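Local coordinates for protein tyrosyl-tRNA synthetase (Pyrococcus horikoshii, PDB 2CYC) that binds L-tyrosine and probably activates it with ATP before transferring it to the acceptor end of tRNA(Tyr), at residues 139-142 and 143-147; 198-201 and 202-206; 291-294 and 295-299; 349-352 and 353-356; 25-28 and 29-32. All blocks are in the same frame, centred on the assembly; numbering follows the deposited sequence.

Contact 1: residues 139-142 and 143-147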
# COMPACT_ATOMS: atom_id res chain seq x y z
N LYS A 139 -5.42 6.04 -5.04
CA LYS A 139 -6.51 6.97 -4.76
C LYS A 139 -7.61 6.83 -5.81
O LYS A 139 -8.75 7.25 -5.58
CB LYS A 139 -6.02 8.42 -4.81
CG LYS A 139 -5.32 8.92 -3.57
CD LYS A 139 -4.82 10.34 -3.83
CE LYS A 139 -5.15 11.27 -2.68
NZ LYS A 139 -6.61 11.43 -2.47
N ASN A 140 -7.29 6.25 -6.96
CA ASN A 140 -8.26 6.10 -8.05
C ASN A 140 -8.77 4.68 -8.25
O ASN A 140 -9.38 4.39 -9.27
CB ASN A 140 -7.67 6.59 -9.37
CG ASN A 140 -7.30 8.06 -9.32
OD1 ASN A 140 -6.16 8.41 -9.03
ND2 ASN A 140 -8.27 8.92 -9.59
N VAL A 141 -8.51 3.81 -7.28
CA VAL A 141 -8.92 2.42 -7.37
C VAL A 141 -9.54 2.01 -6.03
O VAL A 141 -8.99 2.30 -4.97
CB VAL A 141 -7.72 1.50 -7.66
CG1 VAL A 141 -8.20 0.07 -7.87
CG2 VAL A 141 -6.95 1.99 -8.88
N THR A 142 -10.68 1.34 -6.08
CA THR A 142 -11.33 0.91 -4.85
C THR A 142 -10.70 -0.35 -4.29
O THR A 142 -10.07 -1.13 -5.02
CB THR A 142 -12.81 0.61 -5.07
OG1 THR A 142 -12.94 -0.50 -5.97
CG2 THR A 142 -13.52 1.84 -5.66
N LEU A 143 -10.86 -0.53 -2.99
CA LEU A 143 -10.35 -1.71 -2.32
C LEU A 143 -10.94 -2.95 -2.99
O LEU A 143 -10.24 -3.91 -3.29
CB LEU A 143 -10.77 -1.68 -0.84
CG LEU A 143 -10.56 -2.96 -0.03
CD1 LEU A 143 -9.09 -3.37 -0.08
CD2 LEU A 143 -11.01 -2.72 1.41
N SER A 144 -12.25 -2.91 -3.24
CA SER A 144 -12.94 -4.03 -3.87
C SER A 144 -12.31 -4.38 -5.22
O SER A 144 -12.16 -5.54 -5.56
CB SER A 144 -14.43 -3.71 -4.05
OG SER A 144 -14.61 -2.67 -5.00
N ARG A 145 -11.94 -3.35 -5.97
CA ARG A 145 -11.33 -3.55 -7.27
C ARG A 145 -9.96 -4.23 -7.09
O ARG A 145 -9.64 -5.18 -7.80
CB ARG A 145 -11.17 -2.19 -7.98
CG ARG A 145 -10.70 -2.28 -9.41
CD ARG A 145 -11.62 -3.15 -10.25
NE ARG A 145 -11.18 -3.27 -11.64
CZ ARG A 145 -11.30 -2.31 -12.56
NH1 ARG A 145 -11.87 -1.15 -12.25
NH2 ARG A 145 -10.85 -2.52 -13.79
N VAL A 146 -9.17 -3.77 -6.13
CA VAL A 146 -7.87 -4.37 -5.89
C VAL A 146 -8.05 -5.83 -5.48
O VAL A 146 -7.32 -6.71 -5.93
CB VAL A 146 -7.09 -3.65 -4.77
CG1 VAL A 146 -5.75 -4.37 -4.53
CG2 VAL A 146 -6.86 -2.18 -5.16
N MET A 147 -9.02 -6.09 -4.61
CA MET A 147 -9.28 -7.44 -4.14
C MET A 147 -9.57 -8.36 -5.32
O MET A 147 -9.13 -9.51 -5.33
CB MET A 147 -10.47 -7.45 -3.18
CG MET A 147 -10.18 -6.83 -1.83
SD MET A 147 -11.66 -6.65 -0.81
CE MET A 147 -11.95 -8.33 -0.33
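Thr142, the N-cap residue, turns its hydroxyl back over the first turn of the helix that starts at Leu143. With OG1 set between the backbone N and the carbonyl carbon (chi1 64°), that oxygen lies 2.9 Å from OG of Ser144 and 3.0 Å from N of Arg145. The main chain of the same residue makes the first regular bond of the helix, Val146 N to Thr142 O at 3.0 Å, and CG2 of Val146 rests 3.4 Å from this carbonyl oxygen.

Arg145 presents its aliphatic root to both loop residues. Its CB sits 3.2 Å from Thr142 OG1, while CG1 of Val141 comes within 3.7 Å of Arg145 CB, the two side chains crossing at about a right angle. The arginine then bends at chi2 (56°), which carries the guanidinium away from the cap and into a salt bridge with Glu199. Val141 CG1 also packs 3.8 Å from Val146 CG2, continuing the apolar side of the turn.

Around the cap, Val141 and Arg145 lean on Ile196 of helix 191-200, and Val141 and Val146 on Met170 of helix 164-178, the helix that bears the tyrosine-binding Tyr168 and Gln172. Thr142 and Leu143 pack on Ala160 and Met157 of the second subunit, placing this helix start in the dimer interface.

Contact 2: residues 198-201 and 202-206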
# COMPACT_ATOMS: atom_id res chain seq x y z
N ILE A 198 -5.08 1.30 -17.73
CA ILE A 198 -5.71 2.08 -18.77
C ILE A 198 -6.77 3.02 -18.20
O ILE A 198 -6.87 4.17 -18.63
CB ILE A 198 -6.30 1.15 -19.85
CG1 ILE A 198 -5.14 0.51 -20.63
CG2 ILE A 198 -7.20 1.92 -20.79
CD1 ILE A 198 -5.56 -0.66 -21.52
N GLU A 199 -7.53 2.54 -17.22
CA GLU A 199 -8.56 3.36 -16.56
C GLU A 199 -8.02 4.58 -15.80
O GLU A 199 -8.61 5.66 -15.84
CB GLU A 199 -9.37 2.50 -15.57
CG GLU A 199 -10.56 1.77 -16.16
CD GLU A 199 -11.17 0.77 -15.18
OE1 GLU A 199 -11.20 1.07 -13.96
OE2 GLU A 199 -11.63 -0.30 -15.63
N VAL A 200 -6.89 4.42 -15.11
CA VAL A 200 -6.33 5.53 -14.33
C VAL A 200 -5.28 6.38 -15.04
O VAL A 200 -4.88 7.42 -14.52
CB VAL A 200 -5.69 5.03 -13.01
CG1 VAL A 200 -6.70 4.17 -12.22
CG2 VAL A 200 -4.41 4.23 -13.32
N ALA A 201 -4.84 5.95 -16.22
CA ALA A 201 -3.77 6.66 -16.94
C ALA A 201 -3.87 8.18 -17.00
O ALA A 201 -2.90 8.88 -16.69
CB ALA A 201 -3.66 6.11 -18.37
N GLN A 202 -5.02 8.69 -17.41
CA GLN A 202 -5.19 10.12 -17.55
C GLN A 202 -5.52 10.86 -16.27
O GLN A 202 -5.64 12.08 -16.28
CB GLN A 202 -6.24 10.38 -18.63
CG GLN A 202 -5.79 9.84 -19.99
CD GLN A 202 -6.77 10.14 -21.11
OE1 GLN A 202 -6.36 10.46 -22.22
NE2 GLN A 202 -8.05 10.01 -20.83
N LYS A 203 -5.64 10.13 -15.17
CA LYS A 203 -5.94 10.75 -13.88
C LYS A 203 -4.68 10.93 -13.03
O LYS A 203 -4.72 11.60 -12.00
CB LYS A 203 -6.92 9.90 -13.09
CG LYS A 203 -8.18 9.54 -13.86
CD LYS A 203 -9.11 8.71 -12.99
CE LYS A 203 -10.33 8.25 -13.78
NZ LYS A 203 -11.27 7.51 -12.90
N LEU A 204 -3.58 10.32 -13.46
CA LEU A 204 -2.30 10.38 -12.73
C LEU A 204 -1.66 11.76 -12.69
O LEU A 204 -1.60 12.47 -13.69
CB LEU A 204 -1.33 9.37 -13.32
CG LEU A 204 -1.30 8.01 -12.62
CD1 LEU A 204 -2.70 7.54 -12.27
CD2 LEU A 204 -0.59 7.02 -13.50
N ARG A 205 -1.15 12.12 -11.51
CA ARG A 205 -0.53 13.42 -11.34
C ARG A 205 0.99 13.43 -11.42
O ARG A 205 1.58 14.36 -11.95
CB ARG A 205 -0.94 14.05 -10.01
CG ARG A 205 -0.66 15.54 -9.95
CD ARG A 205 -0.62 16.08 -8.53
NE ARG A 205 -0.93 17.50 -8.47
CZ ARG A 205 -2.14 18.01 -8.69
NH1 ARG A 205 -3.15 17.21 -8.99
NH2 ARG A 205 -2.34 19.32 -8.62
N TYR A 206 1.64 12.40 -10.90
CA TYR A 206 3.10 12.39 -10.90
C TYR A 206 3.76 11.63 -12.04
O TYR A 206 4.81 12.05 -12.54
CB TYR A 206 3.61 11.87 -9.55
CG TYR A 206 3.02 12.66 -8.40
CD1 TYR A 206 1.89 12.20 -7.74
CD2 TYR A 206 3.56 13.89 -8.03
CE1 TYR A 206 1.30 12.94 -6.72
CE2 TYR A 206 2.97 14.65 -7.01
CZ TYR A 206 1.84 14.17 -6.36
OH TYR A 206 1.26 14.91 -5.36
O HOH W 1 -7.14 6.91 -18.42
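Leu204 folds back on Val200 through an unusual first torsion, chi1 -94°, well off the staggered value, and a second of 42°; together they bring CD1 against the end of the preceding helix. In Val200, chi1 of -53° sets CG1 anti to the carbonyl carbon and leaves CG2 between the backbone N and that carbon, where it meets Leu204 CD1 at 3.9 Å. The same CD1 also comes near Val200 O, although how closely is doubtful.

That carbonyl oxygen lies near the end of the helix. It accepts Lys203 N at 2.9 Å, the donor standing above the carbonyl plane, and more feebly Leu204 N in a weak bond of 3.4 Å. An i to i+3 bond of this kind tightens the last turn. Two residues back, water 1 stands in for a direct bond between Ile198 O and Gln202 N: it donates to Ile198 O at 2.8 Å and accepts from Gln202 N at 2.9 Å.

The helix concerned, 191-200, follows directly on the tyrosine-binding Gln190 and lies, along the chain, between strands 183-187 and 214-223, parallel neighbours in the central sheet of the class I catalytic domain.

Lys203 runs fully extended back along the helix end, its CE 3.7 Å from Glu199 O. Its ammonium stays well short of the Glu199 carboxylate, which is paired instead with Arg145. Ala201 and Leu204 both turn to Phe177 of helix 164-178, and Leu204 also touches Ile137 of helix 128-138.

Contact 3: residues 291-294 and 295-299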
# COMPACT_ATOMS: atom_id res chain seq x y z
N ASP A 291 -1.76 -27.38 -28.75
CA ASP A 291 -1.63 -26.01 -28.24
C ASP A 291 -0.18 -25.55 -28.49
O ASP A 291 0.05 -24.44 -28.98
CB ASP A 291 -1.96 -26.00 -26.75
CG ASP A 291 -2.00 -24.58 -26.16
OD1 ASP A 291 -1.23 -24.30 -25.22
OD2 ASP A 291 -2.81 -23.76 -26.63
N TRP A 292 0.78 -26.41 -28.16
CA TRP A 292 2.19 -26.10 -28.35
C TRP A 292 2.55 -26.07 -29.83
O TRP A 292 3.38 -25.25 -30.27
CB TRP A 292 3.05 -27.15 -27.62
CG TRP A 292 3.02 -27.02 -26.11
CD1 TRP A 292 2.03 -26.47 -25.35
CD2 TRP A 292 4.01 -27.51 -25.18
NE1 TRP A 292 2.33 -26.58 -24.01
CE2 TRP A 292 3.54 -27.22 -23.88
CE3 TRP A 292 5.24 -28.17 -25.32
CZ2 TRP A 292 4.26 -27.55 -22.72
CZ3 TRP A 292 5.96 -28.51 -24.16
CH2 TRP A 292 5.47 -28.20 -22.88
N VAL A 293 1.95 -26.96 -30.61
CA VAL A 293 2.21 -27.00 -32.05
C VAL A 293 1.74 -25.68 -32.69
O VAL A 293 2.44 -25.09 -33.50
CB VAL A 293 1.45 -28.17 -32.75
CG1 VAL A 293 1.50 -28.00 -34.26
CG2 VAL A 293 2.06 -29.51 -32.36
N GLU A 294 0.56 -25.22 -32.30
CA GLU A 294 0.04 -23.99 -32.87
C GLU A 294 0.84 -22.74 -32.51
O GLU A 294 1.17 -21.95 -33.38
CB GLU A 294 -1.41 -23.77 -32.45
CG GLU A 294 -2.00 -22.51 -33.10
CD GLU A 294 -3.45 -22.29 -32.77
OE1 GLU A 294 -4.06 -21.39 -33.37
OE2 GLU A 294 -3.99 -23.02 -31.91
N TYR A 295 1.15 -22.57 -31.22
CA TYR A 295 1.86 -21.38 -30.77
C TYR A 295 3.38 -21.37 -30.81
O TYR A 295 3.99 -20.31 -30.77
CB TYR A 295 1.36 -21.02 -29.37
CG TYR A 295 -0.06 -20.52 -29.42
CD1 TYR A 295 -0.33 -19.18 -29.71
CD2 TYR A 295 -1.14 -21.39 -29.24
CE1 TYR A 295 -1.65 -18.72 -29.82
CE2 TYR A 295 -2.46 -20.95 -29.35
CZ TYR A 295 -2.70 -19.61 -29.64
OH TYR A 295 -4.00 -19.17 -29.75
N ILE A 296 4.00 -22.54 -30.88
CA ILE A 296 5.46 -22.60 -30.95
C ILE A 296 5.89 -22.93 -32.37
O ILE A 296 6.45 -22.09 -33.08
CB ILE A 296 6.05 -23.65 -29.96
CG1 ILE A 296 5.68 -23.27 -28.51
CG2 ILE A 296 7.57 -23.72 -30.11
CD1 ILE A 296 6.28 -24.19 -27.44
N ILE A 297 5.59 -24.15 -32.81
CA ILE A 297 5.98 -24.61 -34.14
C ILE A 297 5.43 -23.76 -35.30
O ILE A 297 6.16 -23.47 -36.25
CB ILE A 297 5.59 -26.09 -34.32
CG1 ILE A 297 6.31 -26.92 -33.24
CG2 ILE A 297 5.97 -26.58 -35.73
CD1 ILE A 297 5.98 -28.41 -33.24
N PHE A 298 4.17 -23.36 -35.24
CA PHE A 298 3.60 -22.52 -36.30
C PHE A 298 3.45 -21.08 -35.84
O PHE A 298 2.49 -20.40 -36.20
CB PHE A 298 2.23 -23.06 -36.77
CG PHE A 298 2.33 -24.36 -37.51
CD1 PHE A 298 2.26 -25.57 -36.83
CD2 PHE A 298 2.61 -24.37 -38.87
CE1 PHE A 298 2.47 -26.77 -37.49
CE2 PHE A 298 2.83 -25.56 -39.54
CZ PHE A 298 2.75 -26.77 -38.85
N ARG A 299 4.39 -20.63 -35.02
CA ARG A 299 4.37 -19.26 -34.53
C ARG A 299 4.35 -18.37 -35.76
O ARG A 299 3.60 -17.40 -35.82
CB ARG A 299 5.61 -18.96 -33.70
CG ARG A 299 5.64 -17.54 -33.21
CD ARG A 299 6.76 -17.37 -32.24
NE ARG A 299 8.06 -17.44 -32.88
CZ ARG A 299 8.71 -16.38 -33.34
NH1 ARG A 299 8.18 -15.17 -33.25
NH2 ARG A 299 9.92 -16.53 -33.88
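Tyr295 lays its side chain back along the turn that begins at Asp291, with CB and one side of its ring against it. CB stands 3.7 Å from Asp291 O, the oxygen that also accepts Tyr295 N in a regular helical bond of 3.1 Å. Because CG points opposite to the carbonyl carbon (chi1 -69°), the ring swings beside this oxygen, which lies in the ring plane, 3.3 Å from CD2. Farther out, CE2 passes OE2 of Glu294 at 3.6 Å, and CZ reaches that residue's CD. Glu294, extended and pointing the same way as the tyrosine, puts its CG over one ring face and its carboxylate at 34° to the ring. The Tyr295 ring also stacks with His224, whose NE2 is hydrogen-bonded to Asp291 OD2, so the aspartate holds the histidine that the tyrosine packs against.

On the other side of the turn the helix widens. Phe298 N bonds to Val293 O, five residues back, at 3.0 Å and nearly along the C=O axis (173°), a pi-type turn that ends the helix as Phe298 leaves helical torsions. The same wide turn brings the phenyl alongside Val293: CG1 meets the ring edge, in plane, 3.6 Å from CE1. Val293 CG2 touches Ile297 CD1 more loosely, at 4.2 Å.

Helix 288-297 packs against three other helices: Val293 lies against Leu339 and Val343 of helix 336-350 and with Phe298 against Phe322 of helix 322-330, while Ile296 meets Leu52 and Met53 of helix 48-63.

Contact 4: residues 349-352 and 353-356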
# COMPACT_ATOMS: atom_id res chain seq x y z
N ASN A 349 15.73 -29.55 -30.69
CA ASN A 349 16.58 -28.78 -31.57
C ASN A 349 16.44 -27.29 -31.35
O ASN A 349 17.44 -26.56 -31.37
CB ASN A 349 16.30 -29.14 -33.03
CG ASN A 349 16.75 -30.54 -33.37
OD1 ASN A 349 17.85 -30.96 -33.01
ND2 ASN A 349 15.90 -31.29 -34.07
N LEU A 350 15.22 -26.84 -31.14
CA LEU A 350 14.99 -25.42 -30.91
C LEU A 350 15.77 -24.92 -29.69
O LEU A 350 16.39 -23.86 -29.73
CB LEU A 350 13.50 -25.15 -30.66
CG LEU A 350 13.15 -23.71 -30.27
CD1 LEU A 350 13.49 -22.78 -31.43
CD2 LEU A 350 11.66 -23.60 -29.92
N LEU A 351 15.74 -25.71 -28.63
CA LEU A 351 16.36 -25.33 -27.36
C LEU A 351 17.84 -25.66 -27.18
O LEU A 351 18.42 -25.33 -26.14
CB LEU A 351 15.56 -25.95 -26.21
CG LEU A 351 14.05 -25.63 -26.16
CD1 LEU A 351 13.36 -26.53 -25.15
CD2 LEU A 351 13.83 -24.14 -25.81
N GLU A 352 18.46 -26.29 -28.17
CA GLU A 352 19.86 -26.67 -28.04
C GLU A 352 20.80 -25.54 -27.60
O GLU A 352 21.60 -25.73 -26.69
CB GLU A 352 20.41 -27.28 -29.34
CG GLU A 352 21.89 -27.64 -29.20
CD GLU A 352 22.44 -28.42 -30.36
OE1 GLU A 352 23.67 -28.64 -30.37
OE2 GLU A 352 21.67 -28.82 -31.26
N PRO A 353 20.71 -24.36 -28.24
CA PRO A 353 21.59 -23.26 -27.84
C PRO A 353 21.51 -22.97 -26.35
O PRO A 353 22.50 -22.61 -25.70
CB PRO A 353 21.10 -22.08 -28.67
CG PRO A 353 20.53 -22.75 -29.90
CD PRO A 353 19.80 -23.94 -29.32
N ILE A 354 20.31 -23.13 -25.80
CA ILE A 354 20.10 -22.86 -24.39
C ILE A 354 20.79 -23.93 -23.54
O ILE A 354 21.49 -23.61 -22.57
CB ILE A 354 18.59 -22.80 -24.07
CG1 ILE A 354 17.96 -21.68 -24.91
CG2 ILE A 354 18.37 -22.58 -22.58
CD1 ILE A 354 16.47 -21.45 -24.66
N ARG A 355 20.60 -25.19 -23.89
CA ARG A 355 21.24 -26.27 -23.15
C ARG A 355 22.75 -26.10 -23.21
O ARG A 355 23.44 -26.22 -22.19
CB ARG A 355 20.86 -27.65 -23.73
CG ARG A 355 19.42 -28.08 -23.48
CD ARG A 355 19.26 -29.58 -23.75
NE ARG A 355 19.61 -29.94 -25.12
CZ ARG A 355 18.84 -29.72 -26.18
NH1 ARG A 355 17.65 -29.13 -26.04
NH2 ARG A 355 19.26 -30.07 -27.40
N ARG A 356 23.28 -25.80 -24.40
CA ARG A 356 24.71 -25.60 -24.54
C ARG A 356 25.23 -24.51 -23.62
O ARG A 356 26.31 -24.64 -23.04
CB ARG A 356 25.10 -25.29 -25.99
CG ARG A 356 25.31 -26.56 -26.84
CD ARG A 356 25.94 -26.28 -28.20
NE ARG A 356 25.05 -25.59 -29.13
CZ ARG A 356 25.07 -24.28 -29.37
NH1 ARG A 356 24.22 -23.74 -30.23
NH2 ARG A 356 25.95 -23.51 -28.73
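Leu351 O is gripped from the start of the next helix by two amides: Arg355 N at 3.1 Å, in a good bond, and Ile354 N at 2.9 Å, in a weak and bent one. Next to it, Glu352 O accepts Arg356 N at 2.8 Å and almost straight (174°). Beside these bonds, CD2 of Leu351 touches CD1 of Ile354 at 3.9 Å.

Helices 336-350 and 352-360 are joined here with hardly a residue between them. Pro353, lacking an N-H, can give nothing back to the helix before it; its CD lies 3.4 Å from Leu350 O, and the ring fits readily into the first turn of the new helix.

Arg355 doubles back over the junction. Bent at chi3 (-59°), it lays one face of its guanidinium over Glu352 CA, with NH2 3.6 Å from Glu352 CB, and NH2 is hydrogen-bonded to Ile348 O in the earlier helix. Were a leucine in its place, Ile348 O would probably lose this donor and the junction the flat group spanning both helices. On the outer side Glu352 OE1 meets NE of Arg356 at the guanidinium edge, a long salt bridge of 3.6 Å with the two planes 70° apart; both residues touch a crystal neighbour. Inward, Leu351 packs on Leu48 of helix 48-63 and Ile270 of helix 267-276, Ile354 on Val108 of helix 87-108.

Contact 5: residues 25-28 and 29-32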
# COMPACT_ATOMS: atom_id res chain seq x y z
N ARG A 25 -2.34 2.12 -32.90
CA ARG A 25 -2.15 2.82 -34.16
C ARG A 25 -1.95 4.31 -33.89
O ARG A 25 -1.10 4.95 -34.49
CB ARG A 25 -3.37 2.59 -35.06
CG ARG A 25 -3.35 3.39 -36.37
CD ARG A 25 -4.53 2.97 -37.23
NE ARG A 25 -4.76 3.87 -38.35
CZ ARG A 25 -5.76 3.72 -39.21
NH1 ARG A 25 -5.92 4.58 -40.20
NH2 ARG A 25 -6.60 2.70 -39.07
N HIS A 26 -2.74 4.84 -32.97
CA HIS A 26 -2.65 6.23 -32.58
C HIS A 26 -1.22 6.51 -32.08
O HIS A 26 -0.59 7.48 -32.50
CB HIS A 26 -3.67 6.51 -31.47
CG HIS A 26 -3.59 7.90 -30.91
ND1 HIS A 26 -3.75 9.03 -31.69
CD2 HIS A 26 -3.39 8.34 -29.65
CE1 HIS A 26 -3.65 10.10 -30.93
NE2 HIS A 26 -3.44 9.71 -29.68
N LEU A 27 -0.71 5.65 -31.19
CA LEU A 27 0.64 5.85 -30.68
C LEU A 27 1.68 5.83 -31.80
O LEU A 27 2.61 6.63 -31.78
CB LEU A 27 0.99 4.77 -29.64
CG LEU A 27 0.17 4.74 -28.35
CD1 LEU A 27 0.90 3.89 -27.32
CD2 LEU A 27 -0.04 6.15 -27.82
N PHE A 28 1.54 4.91 -32.75
CA PHE A 28 2.47 4.84 -33.87
C PHE A 28 2.41 6.13 -34.69
O PHE A 28 3.44 6.72 -35.00
CB PHE A 28 2.15 3.65 -34.78
CG PHE A 28 2.70 2.32 -34.28
CD1 PHE A 28 1.99 1.14 -34.50
CD2 PHE A 28 3.92 2.26 -33.61
CE1 PHE A 28 2.49 -0.09 -34.06
CE2 PHE A 28 4.43 1.03 -33.16
CZ PHE A 28 3.71 -0.15 -33.39
N GLU A 29 1.19 6.56 -35.02
CA GLU A 29 0.99 7.75 -35.83
C GLU A 29 1.48 9.06 -35.23
O GLU A 29 2.08 9.88 -35.94
CB GLU A 29 -0.49 7.90 -36.20
CG GLU A 29 -0.94 6.90 -37.26
CD GLU A 29 -2.39 7.10 -37.69
OE1 GLU A 29 -2.89 6.28 -38.51
OE2 GLU A 29 -3.03 8.06 -37.21
N ILE A 30 1.25 9.27 -33.93
CA ILE A 30 1.67 10.51 -33.30
C ILE A 30 3.14 10.50 -32.90
O ILE A 30 3.66 11.49 -32.39
CB ILE A 30 0.82 10.81 -32.06
CG1 ILE A 30 1.10 9.76 -30.98
CG2 ILE A 30 -0.66 10.83 -32.45
CD1 ILE A 30 0.17 9.84 -29.78
N GLY A 31 3.80 9.37 -33.12
CA GLY A 31 5.20 9.26 -32.76
C GLY A 31 5.45 9.27 -31.26
O GLY A 31 6.48 9.76 -30.79
N ALA A 32 4.51 8.72 -30.50
CA ALA A 32 4.67 8.67 -29.06
C ALA A 32 5.83 7.74 -28.70
O ALA A 32 6.21 6.87 -29.49
CB ALA A 32 3.39 8.18 -28.41
O HOH W 2 -4.59 7.02 -40.60
O HOH W 3 5.18 6.02 -31.83
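A Schellman motif closes helix 21-30, joining Leu27 and Phe28 to Gly31 and Ala32. Ala32 N reaches back to Leu27 O at 3.1 Å, in the carbonyl plane, and inside that loop Gly31 N bonds to Phe28 O from above the carbonyl plane. Gly31, with positive phi, makes the reversal. Water 3 donates to both Leu27 O and Ala32 O, so the Leu27 oxygen serves the protein and the water alike. The apolar partner of the turn is Leu27 CD2 against Ala32 CB, 4.0 Å apart.

One turn earlier two side-chain pairs run along the helix. Arg25, extended from CG to NE, donates NE to Glu29 OE1 at 3.1 Å in a nearly straight bond (174°) that forms a salt bridge; the oxygen lies in the guanidinium plane, while the arginine comes in from above the carboxylate, and the planes stand 73° apart. Water 2 links Arg25 NH1, at 2.8 Å, to the same OE1. Beside this pair, Ile30 holds CG1 between its backbone N and carbonyl carbon (chi1 67°), which turns CD1 and CG2 to the His26 ring: CD1 lies over one face, 3.9 Å from the centroid in a CH-pi contact, and CG2 comes 3.4 Å from CE1. With an alanine here the ring would lose both methyls, which is likely to leave the imidazole freer to turn and to open a gap beside Leu27 CD2, now 4.2 Å from Ile30 CD1.

The helix end sits on the central sheet: Leu27, Ile30 and Ala32 all press on Leu216 of strand 214-223, whereas Arg25, Phe28 and Glu29 face Ile3 of helix 3-11.

How the contacts relate
Along the chain the order is contact 5, contact 1, contact 2, contact 3, contact 4, all local turns at helix starts, ends or junctions. Contacts 1 and 2 are neighbours, centres about 14 Å apart, tied by the Arg145 to Glu199 salt bridge and by Val141 on Val200; contact 5 lies about 19 Å from contact 2, centre to centre, and residues of both rest on strand 214-223. Contacts 3 and 4, centres about 18 Å apart, touch through Ile296 and Leu350 and share helices 48-63 and 336-350. They lie some 37 to 44 Å, centre to centre, from contacts 1 and 2, and the two pairs occupy opposite sides of the chain's centre.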